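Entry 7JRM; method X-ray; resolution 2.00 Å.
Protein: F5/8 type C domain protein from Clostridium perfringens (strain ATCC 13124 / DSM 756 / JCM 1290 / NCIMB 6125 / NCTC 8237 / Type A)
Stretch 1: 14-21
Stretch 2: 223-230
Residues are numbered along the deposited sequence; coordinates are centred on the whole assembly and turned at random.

Stretch 1 14-21: LAYSMDEK
Stretch 2, residues 223-230: FRNLAEYD

No direct hydrogen bond or salt bridge joins these two stretches, although an arginine lies at the centre of the contact. Packing and one water do the work, and the two sides together bury 258 Å².

Residues 14-16 are strand, as are 223-224. The backbones stay well apart: CA of Ala-15 is 8.6 Å from CA of Arg-224, and CA of Met-18 is 7.8 Å from CA of Ala-227. By this register both stretches run the same general way. Side chains reach across the space between them.

The CA-to-CB bond of Arg-224 (phi/psi -135/129) points toward stretch 1. Its chi angles are -57°, 173°, 68° and 128°. The methyl of Ala-15 (-145/133) lays an apolar surface over one guanidinium face, with CB 3.9 Å from NE of Arg-224. NH1 of Arg-224 lies 3.1 Å from C of Tyr-16 and 3.2 Å from O of Tyr-16, but the angle to the oxygen is poor. NH1 of Arg-224 is also 3.3 Å from N of Ser-17; both are donors.

Within stretch 1, N of Ser-17 donates to OE1 of Glu-20 at 2.6 Å (166°). Glu-20 has chi1 -68°, chi2 171° and chi3 -41°. OE1 of Glu-20 stays 4.4 Å from NH1 of Arg-224, beyond a salt bridge. Water 1 bridges the charges: it donates to OE2 of Glu-20 at 3.0 Å and accepts a weak bond from NH1 of Arg-224 at 3.4 Å. The guanidinium nitrogens also bond elsewhere in the structure.

The apolar part centres on Met-18 (-72/-33), m at chi1, chi2 and chi3. SD of Met-18 is 3.9 Å from CB of Ala-227 (-63/143), whose CA-to-CB bond points toward stretch 1. CG of Met-18 is 3.5 Å from OH of Tyr-229, and CE of Met-18 is 4.2 Å from CZ of Tyr-229. The CA-to-CB bond of Tyr-229 (-139/166; chi1 69°, chi2 -82°) points sideways, but the side-chain end comes nearer. The flexible thioether reaches both partners.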

# COMPACT_ATOMS: atom_id res chain seq x y z
N LEU A 14 -29.38 -1.63 6.32
CA LEU A 14 -28.30 -2.28 5.59
C LEU A 14 -27.08 -2.43 6.49
O LEU A 14 -26.97 -1.79 7.54
CB LEU A 14 -27.92 -1.49 4.34
CG LEU A 14 -28.79 -1.65 3.09
CD1 LEU A 14 -28.39 -0.64 2.03
CD2 LEU A 14 -28.69 -3.07 2.55
N ALA A 15 -26.15 -3.28 6.05
CA ALA A 15 -24.88 -3.49 6.74
C ALA A 15 -23.80 -3.74 5.70
O ALA A 15 -23.99 -4.52 4.77
CB ALA A 15 -24.97 -4.68 7.71
N TYR A 16 -22.66 -3.06 5.87
CA TYR A 16 -21.53 -3.19 4.97
C TYR A 16 -20.28 -3.52 5.76
O TYR A 16 -20.18 -3.25 6.96
CB TYR A 16 -21.30 -1.90 4.16
CG TYR A 16 -22.30 -1.69 3.04
CD1 TYR A 16 -22.10 -2.24 1.78
CD2 TYR A 16 -23.44 -0.92 3.25
CE1 TYR A 16 -23.01 -2.03 0.76
CE2 TYR A 16 -24.35 -0.71 2.23
CZ TYR A 16 -24.13 -1.27 0.99
OH TYR A 16 -25.04 -1.06 -0.02
N SER A 17 -19.31 -4.13 5.07
CA SER A 17 -18.02 -4.42 5.67
C SER A 17 -17.06 -3.25 5.44
O SER A 17 -17.41 -2.24 4.83
CB SER A 17 -17.46 -5.73 5.11
OG SER A 17 -16.65 -5.50 3.97
N MET A 18 -15.83 -3.39 5.93
CA MET A 18 -14.88 -2.29 5.88
C MET A 18 -14.38 -2.03 4.46
O MET A 18 -14.12 -0.88 4.10
CB MET A 18 -13.71 -2.55 6.82
CG MET A 18 -14.06 -2.48 8.30
SD MET A 18 -14.94 -0.97 8.75
CE MET A 18 -13.65 0.25 8.53
N ASP A 19 -14.24 -3.07 3.65
CA ASP A 19 -13.67 -2.94 2.32
C ASP A 19 -14.71 -2.75 1.23
O ASP A 19 -14.34 -2.55 0.07
CB ASP A 19 -12.81 -4.17 1.99
CG ASP A 19 -11.75 -4.44 3.03
OD1 ASP A 19 -10.66 -3.84 2.93
OD2 ASP A 19 -12.00 -5.25 3.95
N GLU A 20 -16.00 -2.80 1.56
CA GLU A 20 -17.05 -2.69 0.57
C GLU A 20 -17.39 -1.23 0.29
O GLU A 20 -17.29 -0.37 1.16
CB GLU A 20 -18.30 -3.44 1.03
CG GLU A 20 -18.13 -4.95 1.08
CD GLU A 20 -19.30 -5.65 1.74
OE1 GLU A 20 -19.81 -5.14 2.76
OE2 GLU A 20 -19.71 -6.72 1.24
N LYS A 21 -17.79 -0.97 -0.95
CA LYS A 21 -18.19 0.37 -1.37
C LYS A 21 -19.64 0.61 -0.96
O LYS A 21 -20.54 -0.11 -1.39
CB LYS A 21 -18.01 0.55 -2.87
CG LYS A 21 -18.35 1.94 -3.38
CD LYS A 21 -17.43 2.99 -2.78
CE LYS A 21 -17.42 4.26 -3.62
NZ LYS A 21 -16.71 5.37 -2.93
N PHE A 223 -23.32 -12.09 13.95
CA PHE A 223 -23.09 -10.80 14.58
C PHE A 223 -22.04 -10.02 13.80
O PHE A 223 -21.16 -10.60 13.16
CB PHE A 223 -22.63 -10.97 16.03
CG PHE A 223 -23.72 -11.40 16.97
CD1 PHE A 223 -24.82 -10.59 17.20
CD2 PHE A 223 -23.63 -12.61 17.64
CE1 PHE A 223 -25.82 -10.99 18.07
CE2 PHE A 223 -24.63 -13.01 18.51
CZ PHE A 223 -25.73 -12.20 18.73
N ARG A 224 -22.15 -8.70 13.83
CA ARG A 224 -21.20 -7.82 13.17
C ARG A 224 -20.82 -6.69 14.11
O ARG A 224 -21.70 -6.02 14.66
CB ARG A 224 -21.76 -7.27 11.86
CG ARG A 224 -22.20 -8.33 10.86
CD ARG A 224 -22.92 -7.71 9.67
NE ARG A 224 -22.01 -6.92 8.84
CZ ARG A 224 -21.88 -7.08 7.52
NH1 ARG A 224 -21.04 -6.32 6.84
NH2 ARG A 224 -22.60 -8.00 6.89
N ASN A 225 -19.52 -6.48 14.29
CA ASN A 225 -19.02 -5.48 15.23
C ASN A 225 -18.34 -4.34 14.48
O ASN A 225 -17.74 -4.53 13.42
CB ASN A 225 -18.03 -6.11 16.21
CG ASN A 225 -18.73 -6.77 17.39
OD1 ASN A 225 -19.94 -6.95 17.38
ND2 ASN A 225 -17.96 -7.12 18.41
N LEU A 226 -18.44 -3.15 15.06
CA LEU A 226 -17.72 -2.00 14.53
C LEU A 226 -16.22 -2.24 14.63
O LEU A 226 -15.73 -2.95 15.51
CB LEU A 226 -18.10 -0.73 15.28
CG LEU A 226 -19.60 -0.41 15.36
CD1 LEU A 226 -19.83 0.91 16.08
CD2 LEU A 226 -20.21 -0.38 13.97
N ALA A 227 -15.48 -1.64 13.70
CA ALA A 227 -14.04 -1.86 13.63
C ALA A 227 -13.35 -1.35 14.89
O ALA A 227 -13.74 -0.33 15.46
CB ALA A 227 -13.45 -1.18 12.40
N GLU A 228 -12.34 -2.08 15.34
CA GLU A 228 -11.51 -1.68 16.47
C GLU A 228 -10.37 -0.77 16.06
O GLU A 228 -9.45 -0.54 16.85
CB GLU A 228 -10.96 -2.92 17.18
CG GLU A 228 -11.99 -3.64 18.04
CD GLU A 228 -11.42 -4.85 18.76
OE1 GLU A 228 -10.94 -5.77 18.07
OE2 GLU A 228 -11.46 -4.87 20.00
N TYR A 229 -10.40 -0.25 14.83
CA TYR A 229 -9.38 0.66 14.32
C TYR A 229 -10.07 1.77 13.54
O TYR A 229 -11.25 1.67 13.19
CB TYR A 229 -8.37 -0.08 13.44
CG TYR A 229 -8.96 -0.56 12.13
CD1 TYR A 229 -9.67 -1.75 12.06
CD2 TYR A 229 -8.81 0.18 10.96
CE1 TYR A 229 -10.22 -2.19 10.87
CE2 TYR A 229 -9.35 -0.25 9.76
CZ TYR A 229 -10.05 -1.44 9.72
OH TYR A 229 -10.59 -1.87 8.54
N ASP A 230 -9.31 2.82 13.26
CA ASP A 230 -9.78 3.91 12.41
C ASP A 230 -8.62 4.38 11.55
O ASP A 230 -7.57 4.76 12.07
CB ASP A 230 -10.33 5.08 13.24
CG ASP A 230 -11.31 5.93 12.46
OD1 ASP A 230 -11.20 5.99 11.22
OD2 ASP A 230 -12.20 6.55 13.09
O HOH W 1 -21.25 -7.64 3.67